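Local coordinates for protein exopolygalacturonase (Yersinia enterocolitica, PDB 2UVE) that hydrolyses polygalacturonate, the backbone of pectin, from the chain end, probably releasing short products, at residues A377-G382 against T400-I405. Sequence-based numbering, arbitrary orientation.
With NI (nickel (II) ion), chain C; SO4 (sulfate ion), chain I.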
# COMPACT_ATOMS: atom_id res chain seq x y z
N ALA A 377 4.11 -13.78 6.50
CA ALA A 377 2.81 -13.99 7.18
C ALA A 377 1.64 -14.12 6.16
O ALA A 377 1.37 -13.18 5.34
CB ALA A 377 2.52 -12.82 8.14
N ASN A 378 0.97 -15.27 6.21
CA ASN A 378 -0.12 -15.60 5.33
C ASN A 378 -1.24 -14.56 5.43
O ASN A 378 -1.77 -14.32 6.52
CB ASN A 378 -0.64 -17.01 5.58
CG ASN A 378 -1.42 -17.58 4.38
OD1 ASN A 378 -1.36 -17.06 3.25
ND2 ASN A 378 -2.12 -18.65 4.62
N ASN A 379 -1.55 -13.96 4.28
CA ASN A 379 -2.45 -12.80 4.08
C ASN A 379 -1.99 -11.47 4.70
O ASN A 379 -2.78 -10.53 4.85
CB ASN A 379 -3.91 -13.17 4.45
CG ASN A 379 -4.30 -14.55 3.87
OD1 ASN A 379 -4.37 -15.54 4.60
ND2 ASN A 379 -4.42 -14.61 2.55
N GLY A 380 -0.70 -11.39 5.03
CA GLY A 380 -0.19 -10.18 5.65
C GLY A 380 0.17 -9.17 4.56
O GLY A 380 1.37 -8.96 4.25
N ASP A 381 -0.86 -8.56 3.95
CA ASP A 381 -0.61 -7.52 2.96
C ASP A 381 -0.18 -6.25 3.67
O ASP A 381 -0.45 -6.10 4.84
CB ASP A 381 -1.79 -7.30 2.00
CG ASP A 381 -3.13 -7.28 2.68
OD1 ASP A 381 -3.21 -7.07 3.93
OD2 ASP A 381 -4.14 -7.48 1.93
N GLY A 382 0.48 -5.34 2.95
CA GLY A 382 1.04 -4.12 3.55
C GLY A 382 -0.06 -3.13 3.88
O GLY A 382 -0.30 -2.86 5.05
N THR A 400 6.48 -7.80 2.35
CA THR A 400 5.16 -8.24 2.90
C THR A 400 4.88 -9.73 2.68
O THR A 400 5.38 -10.38 1.75
CB THR A 400 4.01 -7.32 2.38
OG1 THR A 400 4.02 -7.32 0.95
CG2 THR A 400 4.18 -5.85 2.84
N GLY A 401 4.07 -10.29 3.58
CA GLY A 401 3.67 -11.66 3.39
C GLY A 401 2.67 -11.86 2.27
O GLY A 401 2.53 -12.97 1.78
N ASP A 402 1.97 -10.80 1.86
CA ASP A 402 0.99 -10.89 0.74
C ASP A 402 1.21 -9.69 -0.18
O ASP A 402 2.36 -9.26 -0.40
CB ASP A 402 -0.46 -10.98 1.29
CG ASP A 402 -1.41 -11.73 0.34
OD1 ASP A 402 -1.91 -11.13 -0.64
OD2 ASP A 402 -1.64 -12.94 0.55
N ASP A 403 0.14 -9.14 -0.74
CA ASP A 403 0.26 -7.93 -1.62
C ASP A 403 0.86 -6.78 -0.85
O ASP A 403 0.55 -6.63 0.34
CB ASP A 403 -1.11 -7.49 -2.10
CG ASP A 403 -1.84 -8.56 -2.87
OD1 ASP A 403 -1.20 -9.44 -3.49
OD2 ASP A 403 -3.07 -8.50 -2.91
N CYS A 404 1.70 -5.96 -1.50
CA CYS A 404 2.22 -4.76 -0.85
C CYS A 404 1.09 -3.72 -0.65
O CYS A 404 0.81 -3.29 0.47
CB CYS A 404 3.43 -4.17 -1.64
SG CYS A 404 4.75 -5.40 -2.01
N ILE A 405 0.46 -3.30 -1.76
CA ILE A 405 -0.67 -2.35 -1.75
C ILE A 405 -1.81 -3.00 -2.55
O ILE A 405 -1.62 -3.36 -3.73
CB ILE A 405 -0.34 -0.96 -2.37
CG1 ILE A 405 0.81 -0.23 -1.63
CG2 ILE A 405 -1.56 -0.01 -2.35
CD1 ILE A 405 1.35 1.00 -2.49
NI NI C . 3.77 -14.26 0.68
S SO4 I . -3.93 -17.97 0.47
O1 SO4 I . -2.48 -18.17 0.35
O2 SO4 I . -4.58 -18.32 -0.80
O3 SO4 I . -4.46 -18.77 1.60
O4 SO4 I . -4.24 -16.57 0.72
O HOH W 1 -0.04 -14.70 1.78
O HOH W 2 5.21 -12.43 0.26
O HOH W 3 4.95 -15.73 -0.46
O HOH W 4 2.35 -15.89 1.19
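Asp-402 N donates to Gly-380 O (3.1 Å) and Gly-382 N to Asp-403 O (2.9 Å), two backbone bonds, one in each direction, that tie the irregular segment 377-382 to 400-405. The first is bent and its donor stands above the Gly-380 carbonyl plane; the second lies in the plane of the Asp-403 carbonyl. Ala-377 to Gly-380 form a type II turn, and the turn's first carbonyl, Ala-377 O, receives a CA-H...O contact from Gly-401 CA. Asp-402 carries the side-chain contact. A chi1 of -152° swings its carboxylate roughly opposite its backbone N, side by side with the Asn-379 amide and pointing the same way, the two planes 29° apart, and OD2 comes within 3.6 Å of Asn-379 CA. Water 1 bridges the pair, accepting from Asn-379 N and donating to Asp-402 OD2 (2.7 Å). Asn-379 ND2 donates to O4 of a sulfate ion, probably from the crystallisation liquor (2.7 Å), while its OD1 is taken by Arg-330. Further along, Asp-381 CB lies beside Asp-403 CB (4.2 Å), and Thr-400 lays its CG2 methyl on Gly-382 CA (3.7 Å) while OG1 bonds Asp-402 O. The contact sets Asn-379 to Asp-381 beside Asp-402 and Asp-403, matching the NXD and DD motifs of family 28, in which the three aspartates form the active centre; the same role is probable here. A nickel ion sits beside it, bound by Gly-401 O, three waters, Asp-376 and His-435. Both segments are turns on successive coils of the parallel beta-helix: 377-382 links strand 365-373 to 383-386, 400-405 links 397-399 to 405-408, and strands 383-386 and 405-408 pair in parallel just beyond, between 357-360 and 438-441.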